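Local coordinates for receptor-like protein kinase ANXUR1 (Arabidopsis thaliana, PDB 6FIG) that acts as a membrane receptor kinase of plant reproduction, its tandem malectin-like ectodomain probably sensing extracellular signals for a cytoplasmic serine/threonine kinase, at residues F189-G195 and W211-Y217; L223-A229 and K251-G257; Y280-F286 and L364-F370. All coordinates share one frame. Numbering follows the deposited sequence.

Contact 1. Residues F189-G195 and W211-Y217; sequences FRLNVGG and WYNDAPY. With CA (calcium ion), chain H.
L191, W211 and R190 lose the most surface where strand 185-192 meets the short strand 212-213. The two run parallel, with L191 beside Y212 (CA to CA 4.6 Å); Y212 N donates to R190 O (3.0 Å) and N192 N to Y212 O (2.8 Å). L191 (chi1 m, chi2 t) places CD2 3.7 Å from Y217 CE2. R190 (chi1 and chi2 t) crosses one face of the W211 indole, R190 CD in CH-pi contact 3.7 Å from the centroid of the six-membered ring. Its guanidinium is held by salt bridges to E125 and E368. N192-G195 forms a type II turn with G194 at positive phi. D214 (chi1 p) receives G194 N at OD1 (2.9 Å); its OD2 takes W270 NE1 and the R254 salt bridge. N213 ND2 donates to G195 O (2.6 Å), and N213 OD1 closes an Asx turn with A215 N (3.0 Å). N192 OD1 (2.3 Å) and V193 O (2.5 Å) bind the calcium ion; the N192 amide nitrogen bonds to Q196. The side chains of N213 and D214 thus hold the backbone of G194 and G195 while the turn presents two oxygens to the metal, consistent with a structural calcium site.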
loop_
_atom_site.group_PDB
_atom_site.type_symbol
_atom_site.label_atom_id
_atom_site.label_comp_id
_atom_site.label_asym_id
_atom_site.label_seq_id
_atom_site.Cartn_x
_atom_site.Cartn_y
_atom_site.Cartn_z
ATOM N N PHE A 189 -19.387 -5.006 12.181
ATOM C CA PHE A 189 -19.892 -3.862 11.411
ATOM C C PHE A 189 -18.860 -2.762 11.461
ATOM O O PHE A 189 -18.138 -2.604 12.464
ATOM C CB PHE A 189 -21.213 -3.327 11.994
ATOM C CG PHE A 189 -22.306 -4.338 11.983
ATOM C CD1 PHE A 189 -23.046 -4.558 10.838
ATOM C CD2 PHE A 189 -22.531 -5.141 13.100
ATOM C CE1 PHE A 189 -23.995 -5.531 10.799
ATOM C CE2 PHE A 189 -23.492 -6.117 13.080
ATOM C CZ PHE A 189 -24.233 -6.320 11.932
ATOM N N ARG A 190 -18.794 -2.018 10.367
ATOM C CA ARG A 190 -17.861 -0.913 10.242
ATOM C C ARG A 190 -18.512 0.141 9.395
ATOM O O ARG A 190 -18.755 -0.082 8.200
ATOM C CB ARG A 190 -16.555 -1.352 9.574
ATOM C CG ARG A 190 -15.573 -0.219 9.387
ATOM C CD ARG A 190 -14.203 -0.695 8.968
ATOM N NE ARG A 190 -13.486 -1.422 10.008
ATOM C CZ ARG A 190 -13.151 -2.719 9.986
ATOM N NH1 ARG A 190 -13.565 -3.518 9.015
ATOM N NH2 ARG A 190 -12.410 -3.199 10.965
ATOM N N LEU A 191 -18.839 1.282 10.019
ATOM C CA LEU A 191 -19.690 2.282 9.403
ATOM C C LEU A 191 -19.081 3.666 9.356
ATOM O O LEU A 191 -18.483 4.127 10.336
ATOM C CB LEU A 191 -21.031 2.406 10.149
ATOM C CG LEU A 191 -21.806 1.122 10.391
ATOM C CD1 LEU A 191 -23.071 1.435 11.164
ATOM C CD2 LEU A 191 -22.129 0.386 9.095
ATOM N N ASN A 192 -19.234 4.312 8.208
ATOM C CA ASN A 192 -19.044 5.752 8.098
ATOM C C ASN A 192 -20.392 6.392 8.394
ATOM O O ASN A 192 -21.276 6.417 7.541
ATOM C CB ASN A 192 -18.583 6.137 6.689
ATOM C CG ASN A 192 -18.287 7.607 6.551
ATOM O OD1 ASN A 192 -18.242 8.317 7.565
ATOM N ND2 ASN A 192 -18.102 8.081 5.321
ATOM N N VAL A 193 -20.530 6.900 9.615
ATOM C CA VAL A 193 -21.799 7.478 10.073
ATOM C C VAL A 193 -22.015 8.842 9.393
ATOM O O VAL A 193 -21.168 9.743 9.467
ATOM C CB VAL A 193 -21.871 7.532 11.612
ATOM C CG1 VAL A 193 -23.161 8.211 12.059
ATOM C CG2 VAL A 193 -21.820 6.124 12.184
ATOM N N GLY A 194 -23.140 8.947 8.705
ATOM C CA GLY A 194 -23.515 10.166 8.006
ATOM C C GLY A 194 -22.812 10.400 6.684
ATOM O O GLY A 194 -23.016 11.448 6.073
ATOM N N GLY A 195 -22.003 9.445 6.216
ATOM C CA GLY A 195 -21.225 9.636 4.994
ATOM C C GLY A 195 -21.372 8.480 4.039
ATOM O O GLY A 195 -21.988 7.463 4.371
ATOM N N TRP A 211 -15.629 1.075 4.813
ATOM C CA TRP A 211 -16.497 1.740 5.808
ATOM C C TRP A 211 -17.841 2.020 5.127
ATOM O O TRP A 211 -17.901 2.751 4.146
ATOM C CB TRP A 211 -15.860 3.017 6.326
ATOM C CG TRP A 211 -14.502 2.855 6.923
ATOM C CD1 TRP A 211 -13.318 2.611 6.249
ATOM C CD2 TRP A 211 -14.171 2.874 8.319
ATOM N NE1 TRP A 211 -12.283 2.518 7.154
ATOM C CE2 TRP A 211 -12.779 2.668 8.425
ATOM C CE3 TRP A 211 -14.918 3.086 9.496
ATOM C CZ2 TRP A 211 -12.129 2.634 9.645
ATOM C CZ3 TRP A 211 -14.264 3.070 10.694
ATOM C CH2 TRP A 211 -12.890 2.847 10.769
ATOM N N TYR A 212 -18.916 1.433 5.627
ATOM C CA TYR A 212 -20.208 1.489 4.934
ATOM C C TYR A 212 -21.109 2.577 5.508
ATOM O O TYR A 212 -21.086 2.855 6.720
ATOM C CB TYR A 212 -20.916 0.157 5.075
ATOM C CG TYR A 212 -20.185 -0.991 4.421
ATOM C CD1 TYR A 212 -20.410 -1.298 3.096
ATOM C CD2 TYR A 212 -19.263 -1.755 5.137
ATOM C CE1 TYR A 212 -19.740 -2.364 2.490
ATOM C CE2 TYR A 212 -18.594 -2.820 4.548
ATOM C CZ TYR A 212 -18.833 -3.110 3.227
ATOM O OH TYR A 212 -18.157 -4.158 2.651
ATOM N N ASN A 213 -21.935 3.151 4.651
ATOM C CA ASN A 213 -22.928 4.102 5.123
ATOM C C ASN A 213 -23.825 3.453 6.194
ATOM O O ASN A 213 -24.145 2.261 6.120
ATOM C CB ASN A 213 -23.754 4.653 3.973
ATOM C CG ASN A 213 -24.853 5.582 4.455
ATOM O OD1 ASN A 213 -25.996 5.169 4.547
ATOM N ND2 ASN A 213 -24.505 6.823 4.797
ATOM N N ASP A 214 -24.190 4.246 7.211
ATOM C CA ASP A 214 -24.927 3.734 8.373
ATOM C C ASP A 214 -26.442 3.699 8.241
ATOM O O ASP A 214 -27.105 3.110 9.084
ATOM C CB ASP A 214 -24.558 4.525 9.625
ATOM C CG ASP A 214 -25.104 5.927 9.598
ATOM O OD1 ASP A 214 -24.898 6.618 8.569
ATOM O OD2 ASP A 214 -25.757 6.336 10.590
ATOM N N ALA A 215 -27.000 4.320 7.204
ATOM C CA ALA A 215 -28.454 4.489 7.086
ATOM C C ALA A 215 -29.266 3.197 7.230
ATOM O O ALA A 215 -30.317 3.209 7.870
ATOM C CB ALA A 215 -28.806 5.193 5.789
ATOM N N PRO A 216 -28.773 2.071 6.672
ATOM C CA PRO A 216 -29.529 0.824 6.794
ATOM C C PRO A 216 -29.732 0.308 8.219
ATOM O O PRO A 216 -30.646 -0.502 8.450
ATOM C CB PRO A 216 -28.685 -0.169 5.992
ATOM C CG PRO A 216 -28.010 0.691 4.974
ATOM C CD PRO A 216 -27.645 1.919 5.731
ATOM N N TYR A 217 -28.923 0.801 9.158
ATOM C CA TYR A 217 -28.953 0.346 10.534
ATOM C C TYR A 217 -29.749 1.255 11.470
ATOM O O TYR A 217 -29.859 0.963 12.659
ATOM C CB TYR A 217 -27.507 0.193 11.020
ATOM C CG TYR A 217 -26.775 -0.816 10.170
ATOM C CD1 TYR A 217 -26.961 -2.174 10.388
ATOM C CD2 TYR A 217 -25.964 -0.413 9.116
ATOM C CE1 TYR A 217 -26.306 -3.120 9.609
ATOM C CE2 TYR A 217 -25.310 -1.360 8.324
ATOM C CZ TYR A 217 -25.491 -2.701 8.580
ATOM O OH TYR A 217 -24.847 -3.637 7.794
HETATM CA CA CA H . -18.692 9.970 9.126
#

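Contact 2. Residues L223-A229 and K251-G257; sequences LGVTLQA and KTARSQG. With CA (calcium ion), chain H.
Strands 225-228 and 252-255 pair antiparallel, their axes 4.6 Å apart at closest approach and 155° between directions. V225 faces S255 and L227 faces A253 as hydrogen-bonded pairs: V225 N to S255 O, S255 N to V225 O and L227 N to A253 O are each 2.8 Å, and A253 N to L227 O is 3.1 Å. A229 N extends the series to K251 O (2.8 Å). T226 with R254 and Q228 with T252 are the non-hydrogen-bonded pairs. This pair, joined by a long connection that includes helix 247-250, edges the large sheet of the malectin-like domain, strand 252-255 lying between 225-228 and 363-372; R254 and Q256 bond through their backbones to L364 and S362. T252 (chi1 p) gives both its O and OG1 to the calcium ion, each at 2.4 Å. R254 (chi3 m) reaches the other segment, NH1 donating to L223 O (2.9 Å); R254 NE makes a salt bridge to D214. Q256 OE1 accepts from S362 OG, and NE2 donates to the carbonyls of N263 and S266.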
loop_
_atom_site.group_PDB
_atom_site.type_symbol
_atom_site.label_atom_id
_atom_site.label_comp_id
_atom_site.label_asym_id
_atom_site.label_seq_id
_atom_site.Cartn_x
_atom_site.Cartn_y
_atom_site.Cartn_z
ATOM N N LEU A 223 -34.224 9.766 11.014
ATOM C CA LEU A 223 -32.846 9.474 10.607
ATOM C C LEU A 223 -31.901 10.634 10.921
ATOM O O LEU A 223 -30.695 10.546 10.688
ATOM C CB LEU A 223 -32.774 9.088 9.122
ATOM C CG LEU A 223 -32.897 7.568 8.893
ATOM C CD1 LEU A 223 -34.358 7.144 8.942
ATOM C CD2 LEU A 223 -32.235 7.121 7.593
ATOM N N GLY A 224 -32.426 11.718 11.477
ATOM C CA GLY A 224 -31.596 12.829 11.869
ATOM C C GLY A 224 -31.174 13.645 10.669
ATOM O O GLY A 224 -31.870 13.684 9.645
ATOM N N VAL A 225 -30.048 14.322 10.821
ATOM C CA VAL A 225 -29.533 15.258 9.837
ATOM C C VAL A 225 -28.074 14.880 9.629
ATOM O O VAL A 225 -27.295 14.828 10.594
ATOM C CB VAL A 225 -29.656 16.703 10.360
ATOM C CG1 VAL A 225 -28.804 17.683 9.550
ATOM C CG2 VAL A 225 -31.122 17.133 10.341
ATOM N N THR A 226 -27.696 14.608 8.385
ATOM C CA THR A 226 -26.299 14.338 8.087
ATOM C C THR A 226 -25.557 15.651 7.856
ATOM O O THR A 226 -26.112 16.621 7.315
ATOM C CB THR A 226 -26.148 13.355 6.906
ATOM O OG1 THR A 226 -26.898 13.824 5.791
ATOM C CG2 THR A 226 -26.683 11.994 7.287
ATOM N N LEU A 227 -24.313 15.688 8.319
ATOM C CA LEU A 227 -23.464 16.858 8.289
ATOM C C LEU A 227 -22.185 16.531 7.535
ATOM O O LEU A 227 -21.688 15.401 7.595
ATOM C CB LEU A 227 -23.081 17.276 9.717
ATOM C CG LEU A 227 -24.213 17.494 10.730
ATOM C CD1 LEU A 227 -23.644 17.606 12.139
ATOM C CD2 LEU A 227 -25.032 18.716 10.364
ATOM N N GLN A 228 -21.633 17.530 6.858
ATOM C CA GLN A 228 -20.346 17.391 6.200
ATOM C C GLN A 228 -19.471 18.591 6.511
ATOM O O GLN A 228 -19.947 19.750 6.511
ATOM C CB GLN A 228 -20.544 17.272 4.700
ATOM C CG GLN A 228 -19.301 16.807 3.970
ATOM C CD GLN A 228 -19.626 16.358 2.568
ATOM O OE1 GLN A 228 -20.268 17.088 1.809
ATOM N NE2 GLN A 228 -19.202 15.152 2.220
ATOM N N ALA A 229 -18.195 18.329 6.762
ATOM C CA ALA A 229 -17.243 19.384 7.056
ATOM C C ALA A 229 -17.053 20.219 5.807
ATOM O O ALA A 229 -17.277 19.744 4.696
ATOM C CB ALA A 229 -15.919 18.823 7.509
ATOM N N LYS A 251 -14.886 13.574 8.677
ATOM C CA LYS A 251 -15.445 14.739 7.966
ATOM C C LYS A 251 -16.956 14.674 7.712
ATOM O O LYS A 251 -17.533 15.611 7.128
ATOM C CB LYS A 251 -14.708 14.960 6.633
ATOM C CG LYS A 251 -13.259 15.340 6.830
ATOM C CD LYS A 251 -12.493 15.429 5.509
ATOM C CE LYS A 251 -11.010 15.641 5.778
ATOM N NZ LYS A 251 -10.167 15.650 4.536
ATOM N N THR A 252 -17.602 13.579 8.109
ATOM C CA THR A 252 -19.046 13.481 8.052
ATOM C C THR A 252 -19.586 12.948 9.364
ATOM O O THR A 252 -18.927 12.180 10.058
ATOM C CB THR A 252 -19.543 12.568 6.928
ATOM O OG1 THR A 252 -18.952 11.279 7.090
ATOM C CG2 THR A 252 -19.203 13.158 5.546
ATOM N N ALA A 253 -20.829 13.307 9.660
ATOM C CA ALA A 253 -21.494 12.828 10.863
ATOM C C ALA A 253 -22.998 12.755 10.663
ATOM O O ALA A 253 -23.566 13.384 9.756
ATOM C CB ALA A 253 -21.160 13.744 12.048
ATOM N N ARG A 254 -23.637 11.975 11.518
ATOM C CA ARG A 254 -25.087 12.016 11.653
ATOM C C ARG A 254 -25.355 12.704 12.974
ATOM O O ARG A 254 -24.706 12.414 13.980
ATOM C CB ARG A 254 -25.715 10.626 11.623
ATOM C CG ARG A 254 -27.234 10.625 11.536
ATOM C CD ARG A 254 -27.799 9.227 11.396
ATOM N NE ARG A 254 -27.311 8.583 10.170
ATOM C CZ ARG A 254 -27.772 8.828 8.939
ATOM N NH1 ARG A 254 -28.779 9.674 8.728
ATOM N NH2 ARG A 254 -27.247 8.191 7.898
ATOM N N SER A 255 -26.310 13.620 12.955
ATOM C CA SER A 255 -26.735 14.323 14.164
ATOM C C SER A 255 -28.240 14.258 14.258
ATOM O O SER A 255 -28.910 13.789 13.339
ATOM C CB SER A 255 -26.248 15.766 14.125
ATOM O OG SER A 255 -26.921 16.504 13.124
ATOM N N GLN A 256 -28.795 14.739 15.366
ATOM C CA GLN A 256 -30.250 14.775 15.490
ATOM C C GLN A 256 -30.835 15.924 14.723
ATOM O O GLN A 256 -31.867 15.764 14.099
ATOM C CB GLN A 256 -30.686 14.786 16.940
ATOM C CG GLN A 256 -30.567 13.412 17.557
ATOM C CD GLN A 256 -31.060 13.399 18.975
ATOM O OE1 GLN A 256 -30.301 13.730 19.886
ATOM N NE2 GLN A 256 -32.328 13.042 19.175
ATOM N N GLY A 257 -30.167 17.073 14.753
ATOM C CA GLY A 257 -30.515 18.202 13.878
ATOM C C GLY A 257 -30.702 19.516 14.624
ATOM O O GLY A 257 -30.382 19.605 15.812
HETATM CA CA CA H . -18.692 9.970 9.126
#

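Contact 3. Residues Y280-F286 and L364-F370; sequences YILRLHF and LNGLEIF. With CA (calcium ion), chain H.
Strand 280-286 runs antiparallel to 366-370, axes 4.7 Å apart at closest approach and 168° between directions. Y280 opens the pairing, its hydroxyl bonded to D275. I281 and F370 form a hydrogen-bonded pair (I281 N to F370 O 2.8 Å, F370 N to I281 O 2.9 Å). L282 packs against I369. R283 pairs with E368 through R283 N to E368 O (2.8 Å) and E368 N to R283 O (3.0 Å); a water O, 2.9 Å from R283 NH1 and 2.7 Å from E368 OE1, accepts from the first and donates to the second. R283 NE makes a salt bridge to D331, and E368 OE2 one to R190. L284 CD1 meets L367 CD1 at 3.6 Å, on the apolar face shared with L282 and I369 and covered by strands 299-303 and 344-351. H285, on the other face, donates from NE2 to E368 OE1 (2.8 Å); its ND1 bonds to Y250. H285 N reaches G366 O (2.9 Å), and H285 O accepts from N365 N (2.9 Å) and G366 N (3.2 Å). F286 CE1 packs 3.7 Å from L364 CD1. N365 and G366 facing H285 together make a classic beta bulge, where N365 O binds the calcium ion at 2.4 Å.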
loop_
_atom_site.group_PDB
_atom_site.type_symbol
_atom_site.label_atom_id
_atom_site.label_comp_id
_atom_site.label_asym_id
_atom_site.label_seq_id
_atom_site.Cartn_x
_atom_site.Cartn_y
_atom_site.Cartn_z
ATOM N N TYR A 280 -19.065 -7.793 23.103
ATOM C CA TYR A 280 -18.794 -6.939 21.954
ATOM C C TYR A 280 -18.196 -5.600 22.386
ATOM O O TYR A 280 -18.518 -5.077 23.462
ATOM C CB TYR A 280 -20.070 -6.660 21.151
ATOM C CG TYR A 280 -20.599 -7.916 20.515
ATOM C CD1 TYR A 280 -20.260 -8.229 19.202
ATOM C CD2 TYR A 280 -21.391 -8.792 21.225
ATOM C CE1 TYR A 280 -20.709 -9.399 18.612
ATOM C CE2 TYR A 280 -21.836 -9.984 20.645
ATOM C CZ TYR A 280 -21.472 -10.282 19.334
ATOM O OH TYR A 280 -21.899 -11.449 18.725
ATOM N N ILE A 281 -17.329 -5.063 21.539
ATOM C CA ILE A 281 -16.783 -3.727 21.719
ATOM C C ILE A 281 -17.428 -2.861 20.665
ATOM O O ILE A 281 -17.394 -3.184 19.478
ATOM C CB ILE A 281 -15.250 -3.706 21.589
ATOM C CG1 ILE A 281 -14.640 -4.456 22.758
ATOM C CG2 ILE A 281 -14.718 -2.258 21.564
ATOM C CD1 ILE A 281 -13.164 -4.706 22.598
ATOM N N LEU A 282 -18.007 -1.734 21.089
ATOM C CA LEU A 282 -18.454 -0.701 20.170
ATOM C C LEU A 282 -17.442 0.421 20.250
ATOM O O LEU A 282 -17.185 0.966 21.329
ATOM C CB LEU A 282 -19.830 -0.150 20.536
ATOM C CG LEU A 282 -21.029 -1.044 20.268
ATOM C CD1 LEU A 282 -21.091 -2.194 21.273
ATOM C CD2 LEU A 282 -22.297 -0.210 20.321
ATOM N N ARG A 283 -16.861 0.730 19.105
ATOM C CA ARG A 283 -15.931 1.836 18.940
ATOM C C ARG A 283 -16.659 2.982 18.269
ATOM O O ARG A 283 -17.043 2.880 17.113
ATOM C CB ARG A 283 -14.733 1.410 18.081
ATOM C CG ARG A 283 -13.760 2.554 17.901
ATOM C CD ARG A 283 -12.428 2.083 17.369
ATOM N NE ARG A 283 -11.718 1.442 18.446
ATOM C CZ ARG A 283 -10.487 0.972 18.375
ATOM N NH1 ARG A 283 -9.791 1.047 17.227
ATOM N NH2 ARG A 283 -9.935 0.467 19.466
ATOM N N LEU A 284 -16.876 4.073 19.024
ATOM C CA LEU A 284 -17.574 5.236 18.507
ATOM C C LEU A 284 -16.546 6.267 18.130
ATOM O O LEU A 284 -15.706 6.617 18.944
ATOM C CB LEU A 284 -18.533 5.803 19.567
ATOM C CG LEU A 284 -19.881 5.081 19.685
ATOM C CD1 LEU A 284 -19.776 3.634 20.097
ATOM C CD2 LEU A 284 -20.739 5.823 20.694
ATOM N N HIS A 285 -16.609 6.716 16.886
ATOM C CA HIS A 285 -15.680 7.690 16.346
ATOM C C HIS A 285 -16.342 9.072 16.334
ATOM O O HIS A 285 -17.470 9.212 15.839
ATOM C CB HIS A 285 -15.300 7.318 14.911
ATOM C CG HIS A 285 -14.494 6.067 14.799
ATOM N ND1 HIS A 285 -13.116 6.070 14.814
ATOM C CD2 HIS A 285 -14.873 4.781 14.675
ATOM C CE1 HIS A 285 -12.686 4.827 14.689
ATOM N NE2 HIS A 285 -13.728 4.027 14.592
ATOM N N PHE A 286 -15.611 10.063 16.833
ATOM C CA PHE A 286 -16.137 11.436 16.922
ATOM C C PHE A 286 -15.157 12.449 16.382
ATOM O O PHE A 286 -13.957 12.297 16.543
ATOM C CB PHE A 286 -16.430 11.824 18.364
ATOM C CG PHE A 286 -17.427 10.959 19.058
ATOM C CD1 PHE A 286 -18.800 11.157 18.886
ATOM C CD2 PHE A 286 -17.005 9.999 19.989
ATOM C CE1 PHE A 286 -19.716 10.392 19.588
ATOM C CE2 PHE A 286 -17.922 9.237 20.678
ATOM C CZ PHE A 286 -19.279 9.436 20.496
ATOM N N LEU A 364 -22.424 11.594 15.803
ATOM C CA LEU A 364 -21.521 10.469 15.725
ATOM C C LEU A 364 -20.918 10.470 14.313
ATOM O O LEU A 364 -21.637 10.737 13.339
ATOM C CB LEU A 364 -22.283 9.171 15.986
ATOM C CG LEU A 364 -21.455 7.862 15.953
ATOM C CD1 LEU A 364 -20.429 7.829 17.066
ATOM C CD2 LEU A 364 -22.402 6.678 16.051
ATOM N N ASN A 365 -19.621 10.165 14.206
ATOM C CA ASN A 365 -18.932 10.204 12.891
ATOM C C ASN A 365 -18.628 8.829 12.296
ATOM O O ASN A 365 -18.551 8.687 11.085
ATOM C CB ASN A 365 -17.632 10.989 12.984
ATOM C CG ASN A 365 -17.825 12.422 13.486
ATOM O OD1 ASN A 365 -18.254 12.615 14.634
ATOM N ND2 ASN A 365 -17.461 13.432 12.662
ATOM N N GLY A 366 -18.467 7.828 13.144
ATOM C CA GLY A 366 -18.136 6.482 12.684
ATOM C C GLY A 366 -18.472 5.479 13.756
ATOM O O GLY A 366 -18.600 5.833 14.943
ATOM N N LEU A 367 -18.568 4.209 13.358
ATOM C CA LEU A 367 -18.897 3.158 14.305
ATOM C C LEU A 367 -18.333 1.830 13.864
ATOM O O LEU A 367 -18.592 1.413 12.751
ATOM C CB LEU A 367 -20.412 3.020 14.455
ATOM C CG LEU A 367 -20.947 1.972 15.434
ATOM C CD1 LEU A 367 -20.476 2.180 16.877
ATOM C CD2 LEU A 367 -22.459 1.971 15.364
ATOM N N GLU A 368 -17.640 1.159 14.770
ATOM C CA GLU A 368 -17.218 -0.221 14.530
ATOM C C GLU A 368 -17.713 -1.078 15.664
ATOM O O GLU A 368 -17.741 -0.647 16.823
ATOM C CB GLU A 368 -15.719 -0.304 14.432
ATOM C CG GLU A 368 -15.153 0.468 13.260
ATOM C CD GLU A 368 -13.655 0.539 13.317
ATOM O OE1 GLU A 368 -13.115 1.329 14.116
ATOM O OE2 GLU A 368 -12.959 -0.264 12.612
ATOM N N ILE A 369 -18.102 -2.308 15.337
ATOM C CA ILE A 369 -18.545 -3.276 16.328
ATOM C C ILE A 369 -17.686 -4.522 16.168
ATOM O O ILE A 369 -17.626 -5.069 15.064
ATOM C CB ILE A 369 -20.027 -3.608 16.190
ATOM C CG1 ILE A 369 -20.848 -2.309 16.342
ATOM C CG2 ILE A 369 -20.417 -4.662 17.218
ATOM C CD1 ILE A 369 -22.322 -2.475 16.204
ATOM N N PHE A 370 -17.020 -4.921 17.248
ATOM C CA PHE A 370 -16.164 -6.126 17.262
ATOM C C PHE A 370 -16.661 -7.161 18.264
ATOM O O PHE A 370 -17.045 -6.822 19.379
ATOM C CB PHE A 370 -14.758 -5.740 17.671
ATOM C CG PHE A 370 -14.140 -4.716 16.780
ATOM C CD1 PHE A 370 -13.583 -5.077 15.553
ATOM C CD2 PHE A 370 -14.112 -3.385 17.158
ATOM C CE1 PHE A 370 -13.033 -4.106 14.725
ATOM C CE2 PHE A 370 -13.556 -2.430 16.326
ATOM C CZ PHE A 370 -13.027 -2.793 15.122
HETATM CA CA CA H . -18.692 9.970 9.126
HETATM O O HOH W 1 -10.448 1.629 14.509
#

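How the contacts relate
Along the chain the contacts follow in series, 1, 2, then 3, all within the malectin-like domain and on one mixed beta-sheet. Strand 363-372 joins them: it neighbours 185-192 of contact 1, 252-255 of contact 2 and 278-287 within contact 3. Centres lie about 12 Å (1 and 2), 10 Å (1 and 3) and 16 Å (2 and 3) apart. All three supply ligands to one calcium ion, whose site I249 completes, so segments distant in sequence meet at a single metal. Side-chain bridges reinforce the joins: D214 of contact 1 with R254 of contact 2, and R190 of contact 1 with E368 of contact 3.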